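Local coordinates for putative branched chain amino acid ABC transporter, periplasmic amino acid-binding protein (Brucella ovis, PDB 4XFK) that probably binds branched-chain and other small amino acids in the periplasm and hands them to an ABC transporter for uptake, at residues Y341-R344 / Q349-F352; Y130-S135 / L327-A332; T266-E271 / V295-V300; E118-T123 / P388-C393. The protein carries 1 engineered substitution. One frame throughout, in Å; residues are numbered along the deposited sequence. Where two conformers were deposited one is given.

Contact 1 (Y341-R344 / Q349-F352); sequences YSMR and QAKF
Lys-351 N donates to Ser-342 O at 2.9 Å, and Ser-342 N returns a bond to Lys-351 O at 3.1 Å. This reciprocal pair marks a hydrogen-bonded site of an antiparallel beta hairpin, built from strands 339-343 and 350-360. Nearer the connecting loop, Arg-344 N bonds to Gln-349 O at 3.1 Å. Gln-349 bends at its second torsion (chi2 60°), which turns its amide back on the strand: NE2 donates to a lone pair of Ala-350 O at 3.1 Å, while OE1 accepts from Arg-133 NE. The Arg-344 guanidinium stands almost perpendicular to that amide (86°) and pairs with Asp-347. The small hydroxyl of Ser-342 lets the Lys-351 methylenes lie close, and NZ runs on to Asp-383. The opposite face is largely apolar, though Tyr-341 OH bonds to Phe-134 O. There Met-343 and Ala-350 form a non-hydrogen-bonded pair. The small methyl of Ala-350 lets neighbours close in: the doubly bent methionine brings CE within 3.9 Å of Ala-350 CB, and Tyr-341 OH lies 3.4 Å from the same carbon. One conformer of Tyr-341 lies beside Phe-352, the rings slid apart, and Tyr-341 CD2 meets Phe-352 CB at 3.7 Å.

Contact 2 (Y130-S135 / L327-A332); sequences YHFRFS and LAIENA
Ile-329 meets the rings of Phe-132 and Phe-134, joining helix 322-331 to strand 131-133, an outermost strand of the five-stranded parallel sheet in this periplasmic binding protein fold. Its longer branch reaches over the Phe-132 ring: CD1 stands 4.1 Å from the ring centroid and only 10° off the normal, a CH-pi contact. With that branch beside the backbone N (chi1 -62°), the shorter one is thrown to the other side of CB, and CG2 settles 3.6 Å from Phe-132 CD2. The same methyl also touches Phe-134 CZ at 4.1 Å, the two side chains crossing at about a right angle. Beta branching suits this place: both arms meet Phe-132, and CG2 still reaches Phe-134; Met-343 touches all three side chains. Next along the helix, Glu-330 uses its aliphatic part: CG lies at the edge of the Phe-132 ring, 4.0 Å from CE2. The extended chain then carries its carboxylate beyond the ring, where OE2 pairs with Arg-397 NH1 and accepts from His-348 NE2, so the methylene packs on the ring while the carboxylate keeps polar partners. Ala-332 N then bonds back to Ile-329 O at 3.2 Å.

Contact 3 (T266-E271 / V295-V300); sequences TPFNPE and VEPAAV
The Phe-268 ring meets Pro-297 obliquely, CD2 lying 3.7 Å from Pro-297 CG, while Phe-280 of helix 274-288 pairs with it edge-to-face. The contact joins the loop after strand 263-266, a strand of the mixed sheet, to an early turn of helix 296-312 in this two-lobed periplasmic binding protein fold. Closest of all are the two methylenes, Phe-268 CB and Pro-297 CB, at 3.5 Å. With the ring swung anti to its own amide nitrogen (chi1 174°), CG and CD2 come beside Pro-297 CG, and the aromatic and proline side chains cross at about a right angle. Proline is well suited to such a turn, where a missing N-H costs little, and its rigid ring gives the phenylalanine a firm apolar surface. Beside this pair, Pro-267 CG lies a looser 4.4 Å from Ala-298 CB. Ala-298 also packs on Ser-135, and Pro-267 rests on Pro-136. In an ST turn within the loop, Thr-266 OG1 accepts from Phe-268 N at 3.1 Å; OG1 is also bonded to Gln-357 NE2. Further on, an Asx turn has Asn-269 OD1 accepting from Glu-271 N at 2.9 Å, the donor tilted 20° from the carbonyl plane.

Contact 4 (E118-T123 / P388-C393); sequences EALELT and PVQESC. With ACT (acetate ion), chain B.
Gln-390 reaches across with its amide to the loop at Leu-120 and Thr-123. Its chain is extended beyond CG (chi2 176°), which carries NE2 to Leu-120 O at 2.9 Å along a nearly straight N-H line of 175°. The acceptor lies in the plane of the glutamine amide, whereas the donor stands 37° out of the carbonyl plane of Leu-120. Thr-123 N reaches the same oxygen from the other face at 3.1 Å, so one carbonyl serves both the short 3-10 turn and the incoming side chain. Leu-120 adds its CB beside Gln-390 OE1, a van der Waals contact. Two waters also bridge Thr-123 and Gln-390. One links Thr-123 OG1 (2.7 Å) with Gln-390 NE2 (3.1 Å); another lies 2.7 Å from Thr-123 O, to which it probably donates, and accepts from Gln-390 N (2.9 Å). Threonine fits here because its hydroxyl can serve several partners, among them Arg-133 NH1. A type I beta turn from Gln-390 to Cys-393 then folds the chain back, bringing Cys-393 CB 3.8 Å from Thr-123 O. At the far end of the first loop, Glu-118 N binds an acetate, probably from the crystallisation liquor, that is also held by Ser-88 OG and Tyr-166 OH. Ser-88 follows a strand of the parallel sheet and Tyr-166 one of the mixed sheet, consistent with a carboxylate site in the cleft between lobes. The loop contact itself is made by a neutral amide and water, without a charge pair, so it depends on the direction of its bonds and probably little on pH.

Contact 3 is nested within the loop closed by contact 2, contact 1 follows them in series, and contact 4 encloses all three. Contacts 1 and 2, with centres about 8 Å apart, meet directly where the 339-343/350-360 hairpin of the mixed sheet lies against strand 131-133 of the parallel sheet. Arg-133 joins contact 2 to contact 4, about 15 Å away between centres. Contact 3 touches contact 2 but lies about 22 Å from contact 4 between centres; it packs the loop after strand 263-266 on helix 296-312. Contacts 2 and 4 bring chain from 327 onward against strand 131-133 and the 118-123 loop. This is probably where the two lobes of the periplasmic binding protein meet.

Contact 1 (Y341-R344 / Q349-F352)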
loop_
_atom_site.group_PDB
_atom_site.type_symbol
_atom_site.label_atom_id
_atom_site.label_comp_id
_atom_site.label_asym_id
_atom_site.label_seq_id
_atom_site.Cartn_x
_atom_site.Cartn_y
_atom_site.Cartn_z
ATOM N N TYR A 341 -3.054 -11.200 10.483
ATOM C CA TYR A 341 -2.061 -10.804 9.534
ATOM C C TYR A 341 -0.902 -11.811 9.616
ATOM O O TYR A 341 -0.432 -12.129 10.714
ATOM C CB TYR A 341 -1.641 -9.412 9.948
ATOM C CG TYR A 341 -0.875 -8.663 8.934
ATOM C CD1 TYR A 341 0.464 -8.926 8.753
ATOM C CD2 TYR A 341 -1.467 -7.666 8.177
ATOM C CE1 TYR A 341 1.195 -8.246 7.843
ATOM C CE2 TYR A 341 -0.740 -6.975 7.244
ATOM C CZ TYR A 341 0.597 -7.274 7.092
ATOM O OH TYR A 341 1.373 -6.620 6.190
ATOM N N SER A 342 -0.468 -12.327 8.471
ATOM C CA SER A 342 0.651 -13.268 8.441
ATOM C C SER A 342 1.439 -13.069 7.155
ATOM O O SER A 342 1.116 -12.191 6.361
ATOM C CB SER A 342 0.163 -14.712 8.574
ATOM O OG SER A 342 -0.678 -15.083 7.491
ATOM N N MET A 343 2.465 -13.887 6.952
ATOM C CA MET A 343 3.360 -13.729 5.811
ATOM C C MET A 343 3.482 -15.027 5.031
ATOM O O MET A 343 3.766 -16.074 5.613
ATOM C CB MET A 343 4.751 -13.308 6.301
ATOM C CG MET A 343 5.763 -13.088 5.186
ATOM S SD MET A 343 5.288 -11.800 4.011
ATOM C CE MET A 343 5.225 -10.358 5.078
ATOM N N ARG A 344 3.282 -14.968 3.717
ATOM C CA ARG A 344 3.469 -16.153 2.888
ATOM C C ARG A 344 4.952 -16.337 2.587
ATOM O O ARG A 344 5.624 -15.421 2.115
ATOM C CB ARG A 344 2.665 -16.040 1.606
ATOM C CG ARG A 344 2.782 -17.276 0.741
ATOM C CD ARG A 344 1.655 -17.324 -0.273
ATOM N NE ARG A 344 1.718 -16.195 -1.203
ATOM C CZ ARG A 344 0.737 -15.864 -2.034
ATOM N NH1 ARG A 344 -0.395 -16.556 -2.031
ATOM N NH2 ARG A 344 0.877 -14.833 -2.854
ATOM N N GLN A 349 4.666 -12.192 0.228
ATOM C CA GLN A 349 3.457 -11.385 0.178
ATOM C C GLN A 349 2.657 -11.628 1.459
ATOM O O GLN A 349 2.350 -12.774 1.794
ATOM C CB GLN A 349 2.615 -11.769 -1.047
ATOM C CG GLN A 349 1.258 -11.099 -1.104
ATOM C CD GLN A 349 1.368 -9.581 -1.145
ATOM O OE1 GLN A 349 2.018 -9.008 -2.029
ATOM N NE2 GLN A 349 0.734 -8.920 -0.183
ATOM N N ALA A 350 2.337 -10.561 2.187
ATOM C CA ALA A 350 1.541 -10.701 3.405
ATOM C C ALA A 350 0.101 -11.102 3.090
ATOM O O ALA A 350 -0.438 -10.765 2.024
ATOM C CB ALA A 350 1.566 -9.419 4.223
ATOM N N LYS A 351 -0.495 -11.837 4.030
ATOM C CA LYS A 351 -1.874 -12.310 3.954
ATOM C C LYS A 351 -2.698 -11.556 4.990
ATOM O O LYS A 351 -2.351 -11.546 6.173
ATOM C CB LYS A 351 -1.938 -13.814 4.220
ATOM C CG LYS A 351 -3.337 -14.379 4.076
ATOM C CD LYS A 351 -3.321 -15.865 3.763
ATOM C CE LYS A 351 -3.048 -16.693 4.981
ATOM N NZ LYS A 351 -3.216 -18.132 4.623
ATOM N N PHE A 352 -3.782 -10.923 4.546
ATOM C CA PHE A 352 -4.579 -10.054 5.407
ATOM C C PHE A 352 -5.933 -9.817 4.746
ATOM O O PHE A 352 -6.064 -9.977 3.537
ATOM C CB PHE A 352 -3.859 -8.713 5.609
ATOM C CG PHE A 352 -3.322 -8.123 4.335
ATOM C CD1 PHE A 352 -4.173 -7.465 3.448
ATOM C CD2 PHE A 352 -1.985 -8.258 4.000
ATOM C CE1 PHE A 352 -3.712 -6.974 2.253
ATOM C CE2 PHE A 352 -1.509 -7.754 2.800
ATOM C CZ PHE A 352 -2.374 -7.104 1.927
#

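Contact 2 (Y130-S135 / L327-A332)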
loop_
_atom_site.group_PDB
_atom_site.type_symbol
_atom_site.label_atom_id
_atom_site.label_comp_id
_atom_site.label_asym_id
_atom_site.label_seq_id
_atom_site.Cartn_x
_atom_site.Cartn_y
_atom_site.Cartn_z
ATOM N N TYR A 130 15.111 -11.297 1.072
ATOM C CA TYR A 130 15.264 -10.167 1.990
ATOM C C TYR A 130 14.325 -8.999 1.690
ATOM O O TYR A 130 14.450 -7.933 2.285
ATOM C CB TYR A 130 16.737 -9.736 2.090
ATOM C CG TYR A 130 17.595 -10.788 2.767
ATOM C CD1 TYR A 130 17.668 -10.863 4.155
ATOM C CD2 TYR A 130 18.286 -11.740 2.024
ATOM C CE1 TYR A 130 18.437 -11.842 4.784
ATOM C CE2 TYR A 130 19.050 -12.721 2.640
ATOM C CZ TYR A 130 19.119 -12.769 4.015
ATOM O OH TYR A 130 19.882 -13.748 4.623
ATOM N N HIS A 131 13.387 -9.216 0.771
ATOM C CA HIS A 131 12.259 -8.315 0.578
ATOM C C HIS A 131 10.997 -8.947 1.167
ATOM O O HIS A 131 10.741 -10.151 0.985
ATOM C CB HIS A 131 12.041 -8.010 -0.912
ATOM C CG HIS A 131 10.677 -7.454 -1.233
ATOM N ND1 HIS A 131 9.621 -8.258 -1.603
ATOM C CD2 HIS A 131 10.196 -6.185 -1.241
ATOM C CE1 HIS A 131 8.546 -7.515 -1.810
ATOM N NE2 HIS A 131 8.869 -6.251 -1.601
ATOM N N PHE A 132 10.213 -8.123 1.860
ATOM C CA PHE A 132 8.902 -8.526 2.352
ATOM C C PHE A 132 7.912 -7.435 2.007
ATOM O O PHE A 132 8.178 -6.256 2.285
ATOM C CB PHE A 132 8.919 -8.694 3.873
ATOM C CG PHE A 132 9.684 -9.890 4.350
ATOM C CD1 PHE A 132 11.059 -9.840 4.494
ATOM C CD2 PHE A 132 9.020 -11.072 4.658
ATOM C CE1 PHE A 132 11.761 -10.945 4.945
ATOM C CE2 PHE A 132 9.713 -12.172 5.119
ATOM C CZ PHE A 132 11.086 -12.114 5.261
ATOM N N ARG A 133 6.772 -7.817 1.439
ATOM C CA ARG A 133 5.707 -6.854 1.155
ATOM C C ARG A 133 4.552 -7.013 2.137
ATOM O O ARG A 133 3.992 -8.107 2.293
ATOM C CB ARG A 133 5.192 -6.966 -0.287
ATOM C CG ARG A 133 3.905 -6.174 -0.488
ATOM C CD ARG A 133 3.698 -5.655 -1.894
ATOM N NE ARG A 133 3.624 -6.711 -2.896
ATOM C CZ ARG A 133 3.826 -6.479 -4.183
ATOM N NH1 ARG A 133 3.747 -7.469 -5.065
ATOM N NH2 ARG A 133 4.125 -5.248 -4.576
ATOM N N PHE A 134 4.205 -5.912 2.796
ATOM C CA PHE A 134 3.181 -5.915 3.844
ATOM C C PHE A 134 1.845 -5.328 3.406
ATOM O O PHE A 134 0.856 -5.361 4.150
ATOM C CB PHE A 134 3.711 -5.196 5.089
ATOM C CG PHE A 134 4.885 -5.894 5.710
ATOM C CD1 PHE A 134 4.698 -6.888 6.657
ATOM C CD2 PHE A 134 6.174 -5.585 5.311
ATOM C CE1 PHE A 134 5.786 -7.528 7.236
ATOM C CE2 PHE A 134 7.264 -6.233 5.865
ATOM C CZ PHE A 134 7.066 -7.205 6.832
ATOM N N SER A 135 1.820 -4.823 2.180
ATOM C CA SER A 135 0.665 -4.127 1.637
ATOM C C SER A 135 -0.039 -4.983 0.585
ATOM O O SER A 135 0.442 -6.062 0.220
ATOM C CB SER A 135 1.145 -2.834 0.981
ATOM O OG SER A 135 1.949 -3.140 -0.145
ATOM N N LEU A 327 13.370 -14.946 8.978
ATOM C CA LEU A 327 12.684 -16.200 9.278
ATOM C C LEU A 327 11.567 -15.965 10.290
ATOM O O LEU A 327 10.491 -16.542 10.179
ATOM C CB LEU A 327 13.671 -17.253 9.787
ATOM C CG LEU A 327 14.713 -17.696 8.761
ATOM C CD1 LEU A 327 15.816 -18.504 9.444
ATOM C CD2 LEU A 327 14.073 -18.506 7.644
ATOM N N ALA A 328 11.817 -15.111 11.276
ATOM C CA ALA A 328 10.779 -14.812 12.254
ATOM C C ALA A 328 9.575 -14.120 11.595
ATOM O O ALA A 328 8.434 -14.372 11.977
ATOM C CB ALA A 328 11.331 -13.969 13.399
ATOM N N ILE A 329 9.809 -13.271 10.593
ATOM C CA ILE A 329 8.689 -12.643 9.893
ATOM C C ILE A 329 7.873 -13.712 9.166
ATOM O O ILE A 329 6.651 -13.720 9.242
ATOM C CB ILE A 329 9.142 -11.562 8.890
ATOM C CG1 ILE A 329 9.869 -10.419 9.602
ATOM C CG2 ILE A 329 7.926 -11.006 8.135
ATOM C CD1 ILE A 329 10.591 -9.480 8.641
ATOM N N GLU A 330 8.557 -14.625 8.482
ATOM C CA GLU A 330 7.874 -15.730 7.809
ATOM C C GLU A 330 6.985 -16.521 8.758
ATOM O O GLU A 330 5.904 -16.979 8.370
ATOM C CB GLU A 330 8.882 -16.688 7.175
ATOM C CG GLU A 330 9.627 -16.122 5.984
ATOM C CD GLU A 330 10.483 -17.164 5.292
ATOM O OE1 GLU A 330 10.923 -18.126 5.958
ATOM O OE2 GLU A 330 10.700 -17.042 4.073
ATOM N N ASN A 331 7.460 -16.704 9.990
ATOM C CA ASN A 331 6.786 -17.558 10.961
ATOM C C ASN A 331 5.758 -16.826 11.817
ATOM O O ASN A 331 5.027 -17.456 12.579
ATOM C CB ASN A 331 7.810 -18.201 11.900
ATOM C CG ASN A 331 8.822 -19.065 11.178
ATOM O OD1 ASN A 331 8.560 -19.579 10.102
ATOM N ND2 ASN A 331 9.988 -19.241 11.792
ATOM N N ALA A 332 5.708 -15.505 11.709
ATOM C CA ALA A 332 4.917 -14.695 12.628
ATOM C C ALA A 332 3.470 -14.521 12.193
ATOM O O ALA A 332 3.156 -14.503 11.002
ATOM C CB ALA A 332 5.561 -13.328 12.801
#

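Contact 3 (T266-E271 / V295-V300)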
loop_
_atom_site.group_PDB
_atom_site.type_symbol
_atom_site.label_atom_id
_atom_site.label_comp_id
_atom_site.label_asym_id
_atom_site.label_seq_id
_atom_site.Cartn_x
_atom_site.Cartn_y
_atom_site.Cartn_z
ATOM N N THR A 266 -9.413 -1.526 0.448
ATOM C CA THR A 266 -8.202 -1.282 1.240
ATOM C C THR A 266 -8.115 -2.280 2.395
ATOM O O THR A 266 -9.081 -2.987 2.666
ATOM C CB THR A 266 -8.169 0.139 1.854
ATOM O OG1 THR A 266 -8.950 0.142 3.047
ATOM C CG2 THR A 266 -8.641 1.208 0.887
ATOM N N PRO A 267 -6.960 -2.344 3.084
ATOM C CA PRO A 267 -6.860 -3.276 4.214
ATOM C C PRO A 267 -7.603 -2.843 5.482
ATOM O O PRO A 267 -7.484 -3.530 6.496
ATOM C CB PRO A 267 -5.351 -3.304 4.512
ATOM C CG PRO A 267 -4.688 -2.767 3.295
ATOM C CD PRO A 267 -5.643 -1.789 2.711
ATOM N N PHE A 268 -8.356 -1.748 5.450
ATOM C CA PHE A 268 -8.889 -1.203 6.696
ATOM C C PHE A 268 -10.081 -0.266 6.504
ATOM O O PHE A 268 -10.169 0.468 5.513
ATOM C CB PHE A 268 -7.775 -0.449 7.435
ATOM C CG PHE A 268 -8.244 0.276 8.667
ATOM C CD1 PHE A 268 -8.515 -0.418 9.836
ATOM C CD2 PHE A 268 -8.425 1.651 8.652
ATOM C CE1 PHE A 268 -8.956 0.251 10.980
ATOM C CE2 PHE A 268 -8.865 2.323 9.791
ATOM C CZ PHE A 268 -9.130 1.619 10.946
ATOM N N ASN A 269 -10.988 -0.282 7.471
ATOM C CA ASN A 269 -11.959 0.785 7.611
ATOM C C ASN A 269 -12.281 0.865 9.099
ATOM O O ASN A 269 -12.375 -0.167 9.753
ATOM C CB ASN A 269 -13.209 0.495 6.765
ATOM C CG ASN A 269 -14.273 1.557 6.909
ATOM O OD1 ASN A 269 -14.963 1.613 7.922
ATOM N ND2 ASN A 269 -14.421 2.402 5.893
ATOM N N PRO A 270 -12.428 2.079 9.649
ATOM C CA PRO A 270 -12.694 2.204 11.088
ATOM C C PRO A 270 -13.889 1.387 11.595
ATOM O O PRO A 270 -13.873 0.983 12.757
ATOM C CB PRO A 270 -12.987 3.696 11.262
ATOM C CG PRO A 270 -12.238 4.353 10.163
ATOM C CD PRO A 270 -12.245 3.392 9.004
ATOM N N GLU A 271 -14.902 1.173 10.753
ATOM C CA GLU A 271 -16.123 0.460 11.152
ATOM C C GLU A 271 -16.169 -0.982 10.674
ATOM O O GLU A 271 -17.209 -1.632 10.788
ATOM C CB GLU A 271 -17.363 1.113 10.549
ATOM C CG GLU A 271 -17.546 2.578 10.777
ATOM C CD GLU A 271 -18.782 3.083 10.057
ATOM O OE1 GLU A 271 -18.647 3.985 9.208
ATOM O OE2 GLU A 271 -19.888 2.564 10.331
ATOM N N VAL A 295 -2.454 4.910 2.601
ATOM C CA VAL A 295 -1.249 4.088 2.781
ATOM C C VAL A 295 -0.969 3.688 4.235
ATOM O O VAL A 295 -0.137 2.809 4.500
ATOM C CB VAL A 295 0.003 4.792 2.208
ATOM C CG1 VAL A 295 -0.158 4.981 0.690
ATOM C CG2 VAL A 295 0.235 6.130 2.902
ATOM N N GLU A 296 -1.645 4.331 5.185
ATOM C CA GLU A 296 -1.266 4.184 6.591
ATOM C C GLU A 296 -1.556 2.812 7.217
ATOM O O GLU A 296 -0.682 2.269 7.887
ATOM C CB GLU A 296 -1.833 5.331 7.436
ATOM C CG GLU A 296 -1.339 6.684 6.958
ATOM C CD GLU A 296 -1.986 7.836 7.697
ATOM O OE1 GLU A 296 -3.230 7.978 7.629
ATOM O OE2 GLU A 296 -1.247 8.607 8.349
ATOM N N PRO A 297 -2.766 2.253 7.016
ATOM C CA PRO A 297 -3.035 0.952 7.648
ATOM C C PRO A 297 -2.049 -0.169 7.270
ATOM O O PRO A 297 -1.594 -0.873 8.180
ATOM C CB PRO A 297 -4.468 0.650 7.197
ATOM C CG PRO A 297 -5.082 2.029 7.065
ATOM C CD PRO A 297 -3.985 2.814 6.400
ATOM N N ALA A 298 -1.698 -0.331 5.995
ATOM C CA ALA A 298 -0.742 -1.386 5.628
ATOM C C ALA A 298 0.603 -1.167 6.318
ATOM O O ALA A 298 1.247 -2.120 6.771
ATOM C CB ALA A 298 -0.548 -1.466 4.127
ATOM N N ALA A 299 1.029 0.089 6.414
ATOM C CA ALA A 299 2.309 0.386 7.044
ATOM C C ALA A 299 2.269 0.042 8.528
ATOM O O ALA A 299 3.189 -0.603 9.049
ATOM C CB ALA A 299 2.698 1.830 6.824
ATOM N N VAL A 300 1.195 0.425 9.209
ATOM C CA VAL A 300 1.060 0.103 10.626
ATOM C C VAL A 300 0.940 -1.408 10.852
ATOM O O VAL A 300 1.652 -1.984 11.685
ATOM C CB VAL A 300 -0.155 0.813 11.263
ATOM C CG1 VAL A 300 -0.390 0.289 12.680
ATOM C CG2 VAL A 300 0.029 2.331 11.238
#

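Contact 4 (E118-T123 / P388-C393)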
loop_
_atom_site.group_PDB
_atom_site.type_symbol
_atom_site.label_atom_id
_atom_site.label_comp_id
_atom_site.label_asym_id
_atom_site.label_seq_id
_atom_site.Cartn_x
_atom_site.Cartn_y
_atom_site.Cartn_z
ATOM N N GLU A 118 3.158 -1.397 -4.659
ATOM C CA GLU A 118 2.154 -2.422 -4.954
ATOM C C GLU A 118 2.278 -3.120 -6.319
ATOM O O GLU A 118 1.450 -3.967 -6.665
ATOM C CB GLU A 118 0.738 -1.858 -4.714
ATOM C CG GLU A 118 0.600 -1.258 -3.303
ATOM C CD GLU A 118 -0.828 -1.058 -2.833
ATOM O OE1 GLU A 118 -1.759 -1.711 -3.364
ATOM O OE2 GLU A 118 -1.008 -0.240 -1.905
ATOM N N ALA A 119 3.320 -2.795 -7.081
ATOM C CA ALA A 119 3.531 -3.453 -8.377
ATOM C C ALA A 119 3.779 -4.956 -8.224
ATOM O O ALA A 119 4.448 -5.403 -7.295
ATOM C CB ALA A 119 4.679 -2.804 -9.115
ATOM N N LEU A 120 3.250 -5.735 -9.159
ATOM C CA LEU A 120 3.334 -7.188 -9.073
ATOM C C LEU A 120 4.751 -7.744 -8.959
ATOM O O LEU A 120 4.981 -8.689 -8.211
ATOM C CB LEU A 120 2.648 -7.821 -10.287
ATOM C CG LEU A 120 1.148 -7.573 -10.355
ATOM C CD1 LEU A 120 0.590 -8.090 -11.664
ATOM C CD2 LEU A 120 0.454 -8.222 -9.180
ATOM N N GLU A 121 5.694 -7.171 -9.702
ATOM C CA GLU A 121 7.031 -7.748 -9.812
ATOM C C GLU A 121 7.745 -7.918 -8.473
ATOM O O GLU A 121 8.605 -8.795 -8.332
ATOM C CB GLU A 121 7.907 -6.922 -10.763
ATOM C CG GLU A 121 8.218 -5.510 -10.270
ATOM C CD GLU A 121 9.183 -4.767 -11.177
ATOM O OE1 GLU A 121 9.607 -5.345 -12.198
ATOM O OE2 GLU A 121 9.534 -3.607 -10.862
ATOM N N LEU A 122 7.398 -7.092 -7.485
ATOM C CA LEU A 122 8.110 -7.121 -6.211
ATOM C C LEU A 122 7.956 -8.458 -5.472
ATOM O O LEU A 122 8.825 -8.839 -4.689
ATOM C CB LEU A 122 7.719 -5.917 -5.351
ATOM C CG LEU A 122 8.033 -4.593 -6.063
ATOM C CD1 LEU A 122 7.344 -3.443 -5.383
ATOM C CD2 LEU A 122 9.541 -4.352 -6.133
ATOM N N THR A 123 6.873 -9.185 -5.748
ATOM C CA THR A 123 6.723 -10.539 -5.222
ATOM C C THR A 123 6.642 -11.558 -6.362
ATOM O O THR A 123 6.232 -12.707 -6.152
ATOM C CB THR A 123 5.481 -10.680 -4.326
ATOM O OG1 THR A 123 4.325 -10.197 -5.020
ATOM C CG2 THR A 123 5.659 -9.895 -3.030
ATOM N N PRO A 388 -2.714 -15.532 -5.966
ATOM C CA PRO A 388 -1.926 -16.764 -6.080
ATOM C C PRO A 388 -0.449 -16.430 -6.215
ATOM O O PRO A 388 -0.105 -15.348 -6.681
ATOM C CB PRO A 388 -2.433 -17.388 -7.385
ATOM C CG PRO A 388 -3.764 -16.771 -7.620
ATOM C CD PRO A 388 -3.695 -15.389 -7.056
ATOM N N VAL A 389 0.419 -17.341 -5.797
ATOM C CA VAL A 389 1.843 -17.154 -6.000
ATOM C C VAL A 389 2.082 -17.031 -7.502
ATOM O O VAL A 389 1.598 -17.840 -8.301
ATOM C CB VAL A 389 2.646 -18.318 -5.407
ATOM C CG1 VAL A 389 4.115 -18.183 -5.753
ATOM C CG2 VAL A 389 2.463 -18.359 -3.899
ATOM N N GLN A 390 2.794 -15.986 -7.893
ATOM C CA GLN A 390 2.992 -15.694 -9.304
ATOM C C GLN A 390 3.883 -16.732 -9.961
ATOM O O GLN A 390 4.817 -17.238 -9.345
ATOM C CB GLN A 390 3.587 -14.304 -9.490
ATOM C CG GLN A 390 2.671 -13.172 -9.077
ATOM C CD GLN A 390 3.358 -11.837 -9.191
ATOM O OE1 GLN A 390 3.740 -11.413 -10.281
ATOM N NE2 GLN A 390 3.538 -11.169 -8.064
ATOM N N GLU A 391 3.587 -17.033 -11.218
ATOM C CA GLU A 391 4.361 -17.998 -11.985
ATOM C C GLU A 391 5.838 -17.620 -12.026
ATOM O O GLU A 391 6.709 -18.489 -12.038
ATOM C CB GLU A 391 3.797 -18.102 -13.409
ATOM C CG GLU A 391 2.298 -18.396 -13.457
ATOM C CD GLU A 391 1.645 -18.015 -14.779
ATOM O OE1 GLU A 391 2.356 -17.552 -15.697
ATOM O OE2 GLU A 391 0.409 -18.179 -14.899
ATOM N N SER A 392 6.112 -16.318 -12.016
ATOM C CA SER A 392 7.471 -15.801 -12.129
ATOM C C SER A 392 8.234 -15.773 -10.805
ATOM O O SER A 392 9.394 -15.365 -10.771
ATOM C CB SER A 392 7.438 -14.386 -12.702
ATOM O OG SER A 392 6.720 -13.516 -11.844
ATOM N N CYS A 393 7.586 -16.188 -9.719
ATOM C CA CYS A 393 8.213 -16.182 -8.400
ATOM C C CYS A 393 9.164 -17.350 -8.173
ATOM O O CYS A 393 8.787 -18.516 -8.320
ATOM C CB CYS A 393 7.150 -16.174 -7.295
ATOM S SG CYS A 393 7.765 -16.596 -5.640
HETATM C C ACT B . 2.832 2.341 -6.328
HETATM O O ACT B . 3.642 2.869 -7.124
HETATM O OXT ACT B . 3.197 1.272 -5.785
HETATM C CH3 ACT B . 1.504 2.970 -6.047
HETATM O O HOH W 1 3.894 -14.122 -6.012
HETATM O O HOH W 2 2.237 -11.899 -5.384
#